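Side-chain contacts in pyruvate kinase (Pseudomonas aeruginosa, PDB 6QXL), which probably catalyses the last step of glycolysis, transferring the phosphoryl group of phosphoenolpyruvate to ADP to give pyruvate and ATP: residues Asn304-Tyr309 against Arg334-Ala339; Phe37-Pro42 against Lys73-Lys78. One frame throughout, in Å; residues are numbered along the deposited sequence.

From the N terminus, contact 2 closes first. It brings the loop that runs from barrel strand 32-36 into helix 42-58 against residues 73-78, with strand 64-68 in between. The contact thus brings the barrel and the mixed sheet that begins at strand 74-75 together at one point. Contact 1 opens much later and spans only 24 intervening residues, strand 312-315 among them; it pairs the end of helix 296-307 with the later part of helix 325-340 on the outside of the same barrel. The two loops are in series, neither nested nor crossed. The centres of contact 1 and contact 2 lie about 33 Å apart, on opposite sides of the chain's centre.

Contact 1 (Asn304-Tyr309 against Arg334-Ala339); sequences NAVLDY and RVCQGA
V306, at the end of helix 296-307, packs against C336 and A339 of helix 325-340, two helices on the outer layer of the eight-stranded (beta/alpha)8, or TIM, barrel. Strand 312-315 lies between them in sequence, and A305 and C336 both rest on its V313, so the pair is seated on the barrel wall.

The contact itself is apolar and buries 186 Å². The backbones approach most closely at V306 and A339, whose CA atoms are 6.4 Å apart, a spacing consistent with A339 offering a single methyl. V306 forks over the other helix. With CG1 anti to the backbone N (chi1 173°), that methyl reaches CB of A339 at 3.7 Å, while CG2 meets SG of C336, one turn earlier, at 3.8 Å.

Nearby polar groups bond within their own segment or beyond the two. Y309, with phi 72°, leaves the helix in a Schellman motif, its N bonded to O of V306 at 2.9 Å. The same carbonyl also accepts a bond from R419 NH1, and R419 makes a cation-pi contact with the Y309 ring, which links this helix end to the C-terminal alpha/beta domain. The subunit interface is close by: R334 forms a salt bridge with D257 of the second subunit, and N304 OD1 accepts a hydrogen bond from K265 of that subunit.

L307, which also packs on V261 of the second subunit, completes the contact at its edge: its CD2 methyl lies 3.5 Å from the backbone O of A339 and 4.4 Å from CB of the same residue.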
# COMPACT_ATOMS: atom_id res chain seq x y z
N ASN A 304 -4.80 -22.43 -10.12
CA ASN A 304 -4.38 -21.08 -10.43
C ASN A 304 -5.48 -20.28 -11.07
O ASN A 304 -5.55 -19.08 -10.84
CB ASN A 304 -3.09 -21.06 -11.27
CG ASN A 304 -1.85 -21.14 -10.40
OD1 ASN A 304 -1.54 -20.19 -9.70
ND2 ASN A 304 -1.17 -22.26 -10.41
N ALA A 305 -6.34 -20.92 -11.85
CA ALA A 305 -7.51 -20.22 -12.40
C ALA A 305 -8.44 -19.77 -11.27
O ALA A 305 -9.00 -18.68 -11.32
CB ALA A 305 -8.25 -21.08 -13.41
N VAL A 306 -8.57 -20.60 -10.25
CA VAL A 306 -9.39 -20.24 -9.10
C VAL A 306 -8.78 -19.05 -8.36
O VAL A 306 -9.51 -18.13 -7.97
CB VAL A 306 -9.57 -21.44 -8.17
CG1 VAL A 306 -10.28 -21.03 -6.88
CG2 VAL A 306 -10.38 -22.54 -8.88
N LEU A 307 -7.47 -19.03 -8.19
CA LEU A 307 -6.82 -17.89 -7.55
C LEU A 307 -6.85 -16.64 -8.42
O LEU A 307 -6.96 -15.54 -7.88
CB LEU A 307 -5.41 -18.23 -7.15
CG LEU A 307 -5.23 -19.41 -6.20
CD1 LEU A 307 -3.78 -19.65 -5.91
CD2 LEU A 307 -6.00 -19.28 -4.91
N ASP A 308 -6.83 -16.79 -9.75
CA ASP A 308 -7.07 -15.64 -10.64
C ASP A 308 -8.50 -15.08 -10.48
O ASP A 308 -8.81 -14.02 -11.03
CB ASP A 308 -6.86 -15.99 -12.12
CG ASP A 308 -5.45 -16.51 -12.45
OD1 ASP A 308 -4.46 -16.04 -11.82
OD2 ASP A 308 -5.32 -17.41 -13.34
N TYR A 309 -9.37 -15.81 -9.76
CA TYR A 309 -10.76 -15.42 -9.51
C TYR A 309 -11.66 -15.54 -10.75
O TYR A 309 -12.52 -14.70 -11.01
CB TYR A 309 -10.90 -14.03 -8.82
CG TYR A 309 -11.74 -14.15 -7.58
CD1 TYR A 309 -11.20 -14.72 -6.42
CD2 TYR A 309 -13.09 -13.78 -7.58
CE1 TYR A 309 -11.97 -14.88 -5.28
CE2 TYR A 309 -13.86 -13.94 -6.44
CZ TYR A 309 -13.30 -14.49 -5.30
OH TYR A 309 -14.06 -14.66 -4.17
N ARG A 334 -12.88 -30.94 -6.50
CA ARG A 334 -12.05 -31.08 -5.30
C ARG A 334 -10.91 -30.04 -5.32
O ARG A 334 -10.58 -29.45 -4.29
CB ARG A 334 -11.50 -32.49 -5.26
CG ARG A 334 -11.22 -33.02 -3.84
CD ARG A 334 -10.00 -33.98 -3.74
NE ARG A 334 -9.95 -34.94 -4.87
CZ ARG A 334 -9.01 -35.02 -5.83
NH1 ARG A 334 -7.94 -34.20 -5.83
NH2 ARG A 334 -9.17 -35.91 -6.82
N VAL A 335 -10.34 -29.81 -6.50
CA VAL A 335 -9.24 -28.87 -6.61
C VAL A 335 -9.73 -27.45 -6.35
O VAL A 335 -9.05 -26.66 -5.69
CB VAL A 335 -8.54 -29.01 -7.97
CG1 VAL A 335 -7.48 -27.93 -8.16
CG2 VAL A 335 -7.90 -30.38 -8.09
N CYS A 336 -10.93 -27.14 -6.85
CA CYS A 336 -11.53 -25.84 -6.61
C CYS A 336 -11.71 -25.60 -5.10
O CYS A 336 -11.33 -24.55 -4.58
CB CYS A 336 -12.85 -25.70 -7.34
SG CYS A 336 -12.69 -25.53 -9.13
N GLN A 337 -12.25 -26.59 -4.40
CA GLN A 337 -12.45 -26.44 -2.97
C GLN A 337 -11.15 -26.15 -2.24
O GLN A 337 -11.13 -25.31 -1.33
CB GLN A 337 -13.06 -27.67 -2.36
CG GLN A 337 -14.56 -27.72 -2.42
CD GLN A 337 -15.00 -28.95 -1.61
OE1 GLN A 337 -14.85 -30.06 -2.12
NE2 GLN A 337 -15.41 -28.78 -0.31
N GLY A 338 -10.08 -26.82 -2.65
CA GLY A 338 -8.79 -26.65 -1.99
C GLY A 338 -8.23 -25.25 -2.22
O GLY A 338 -7.80 -24.59 -1.28
N ALA A 339 -8.27 -24.79 -3.46
CA ALA A 339 -7.76 -23.48 -3.78
C ALA A 339 -8.55 -22.36 -3.10
O ALA A 339 -7.99 -21.29 -2.81
CB ALA A 339 -7.75 -23.28 -5.29

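Contact 2 (Phe37-Pro42 against Lys73-Lys78); sequences FSHGTP and KIRIAK
S38 and R75 meet across backbones that stay well apart: the nearest CA atoms, those of S38 and K73, are separated by 9.1 Å. Residues 37-41 form an irregular loop that leaves the barrel at strand 32-36. It turns through G40 at a positive phi of 83° and reaches T41, the N-cap of helix 42-58, which P42 opens. Residues 73-78 are largely extended, with a weakly bonded strand at about 74-75. The gap is therefore bridged by side chains, and the buried surface is small, 89 Å².

R75 spans most of the distance. Its chain is extended from CG to NE (chi2 -170°, chi3 162°), which carries the guanidinium to the loop. There NH2 lies 3.7 Å from CB of S38 and 3.9 Å from OG of S38, approaches that count as packing rather than bonding. The S38 hydroxyl is hydrogen-bonded to N36 OD1, a carbonyl oxygen, so OG is the donor. The guanidinium has its own anchors: NH1 donates to the backbone O of H157, and NH2 makes a weak bond to Q70 OE1. H39 adds a looser approach, its CE1 4.4 Å from NH1 of R75. Its ring also has S38 CB 3.9 Å above one face, offset toward the rim. In pyruvate kinases, basic residues at these positions probably help to bind the nucleotide phosphates.

The S38 side chain is about 7 Å from bound malonate and about 8 Å from magnesium, so the contact flanks the active site. It connects two parts of the fold. On one side, F37 packs on helix 174-185 and pairs by backbone bonds with D68, at the end of strand 64-68. On the other, I74 is backbone-bonded to I160 of strand 159-162, within the sheet of the lid (B) domain.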
# COMPACT_ATOMS: atom_id res chain seq x y z
N PHE A 37 -22.46 -26.86 -30.63
CA PHE A 37 -23.17 -27.02 -31.90
C PHE A 37 -22.28 -27.41 -33.06
O PHE A 37 -22.80 -27.76 -34.10
CB PHE A 37 -23.97 -25.75 -32.26
CG PHE A 37 -25.13 -25.47 -31.34
CD1 PHE A 37 -26.04 -26.47 -30.98
CD2 PHE A 37 -25.33 -24.19 -30.84
CE1 PHE A 37 -27.12 -26.19 -30.15
CE2 PHE A 37 -26.41 -23.90 -30.01
CZ PHE A 37 -27.31 -24.90 -29.66
N SER A 38 -20.97 -27.37 -32.90
CA SER A 38 -20.07 -27.87 -33.96
C SER A 38 -20.35 -29.35 -34.30
O SER A 38 -20.09 -29.76 -35.41
CB SER A 38 -18.61 -27.76 -33.52
OG SER A 38 -18.27 -26.43 -33.23
N HIS A 39 -20.84 -30.14 -33.34
CA HIS A 39 -21.15 -31.53 -33.56
C HIS A 39 -22.55 -31.85 -33.08
O HIS A 39 -23.16 -31.08 -32.35
CB HIS A 39 -20.13 -32.47 -32.89
CG HIS A 39 -18.70 -32.07 -33.12
ND1 HIS A 39 -18.05 -32.24 -34.33
CD2 HIS A 39 -17.82 -31.44 -32.30
CE1 HIS A 39 -16.81 -31.79 -34.23
NE2 HIS A 39 -16.66 -31.26 -33.03
N GLY A 40 -23.07 -32.98 -33.53
CA GLY A 40 -24.39 -33.45 -33.15
C GLY A 40 -25.53 -32.84 -33.96
O GLY A 40 -25.38 -31.81 -34.62
N THR A 41 -26.67 -33.51 -33.91
CA THR A 41 -27.88 -33.08 -34.59
C THR A 41 -28.75 -32.29 -33.62
O THR A 41 -28.70 -32.51 -32.39
CB THR A 41 -28.69 -34.30 -35.06
OG1 THR A 41 -29.11 -35.05 -33.91
CG2 THR A 41 -27.83 -35.12 -36.00
N PRO A 42 -29.61 -31.41 -34.16
CA PRO A 42 -30.56 -30.71 -33.32
C PRO A 42 -31.31 -31.57 -32.30
O PRO A 42 -31.48 -31.15 -31.16
CB PRO A 42 -31.51 -30.07 -34.32
CG PRO A 42 -30.65 -29.79 -35.50
CD PRO A 42 -29.61 -30.87 -35.53
N LYS A 73 -15.18 -21.23 -37.99
CA LYS A 73 -14.10 -22.20 -37.92
C LYS A 73 -13.90 -22.79 -39.32
O LYS A 73 -14.87 -23.14 -40.04
CB LYS A 73 -14.42 -23.29 -36.94
CG LYS A 73 -13.22 -24.12 -36.56
CD LYS A 73 -13.62 -25.20 -35.54
CE LYS A 73 -12.46 -25.64 -34.66
NZ LYS A 73 -12.01 -24.60 -33.67
N ILE A 74 -12.62 -22.77 -39.75
CA ILE A 74 -12.31 -23.20 -41.11
C ILE A 74 -11.86 -24.65 -40.99
O ILE A 74 -10.95 -24.97 -40.22
CB ILE A 74 -11.18 -22.37 -41.71
CG1 ILE A 74 -11.50 -20.88 -41.68
CG2 ILE A 74 -10.84 -22.85 -43.08
CD1 ILE A 74 -10.27 -20.01 -41.82
N ARG A 75 -12.48 -25.53 -41.78
CA ARG A 75 -12.14 -26.95 -41.71
C ARG A 75 -11.73 -27.44 -43.10
O ARG A 75 -12.12 -26.89 -44.13
CB ARG A 75 -13.29 -27.80 -41.22
CG ARG A 75 -14.16 -27.18 -40.15
CD ARG A 75 -15.11 -28.27 -39.57
NE ARG A 75 -15.65 -27.83 -38.26
CZ ARG A 75 -15.27 -28.28 -37.05
NH1 ARG A 75 -14.37 -29.23 -36.89
NH2 ARG A 75 -15.80 -27.73 -35.97
N ILE A 76 -10.94 -28.51 -43.08
CA ILE A 76 -10.67 -29.25 -44.30
C ILE A 76 -11.85 -30.13 -44.69
O ILE A 76 -12.78 -30.32 -43.93
CB ILE A 76 -9.37 -30.05 -44.20
CG1 ILE A 76 -9.51 -31.22 -43.23
CG2 ILE A 76 -8.19 -29.13 -43.80
CD1 ILE A 76 -8.18 -31.88 -42.85
N ALA A 77 -11.80 -30.64 -45.90
CA ALA A 77 -12.83 -31.55 -46.44
C ALA A 77 -12.58 -33.02 -46.02
O ALA A 77 -11.82 -33.28 -45.10
CB ALA A 77 -12.91 -31.39 -47.96
N LYS A 78 -13.21 -33.97 -46.70
CA LYS A 78 -13.04 -35.39 -46.37
C LYS A 78 -11.89 -36.03 -47.13
O LYS A 78 -11.46 -35.55 -48.18
CB LYS A 78 -14.35 -36.16 -46.62
CG LYS A 78 -15.54 -35.61 -45.92
CD LYS A 78 -16.78 -36.39 -46.22
CE LYS A 78 -17.88 -36.04 -45.30
NZ LYS A 78 -19.20 -36.52 -45.80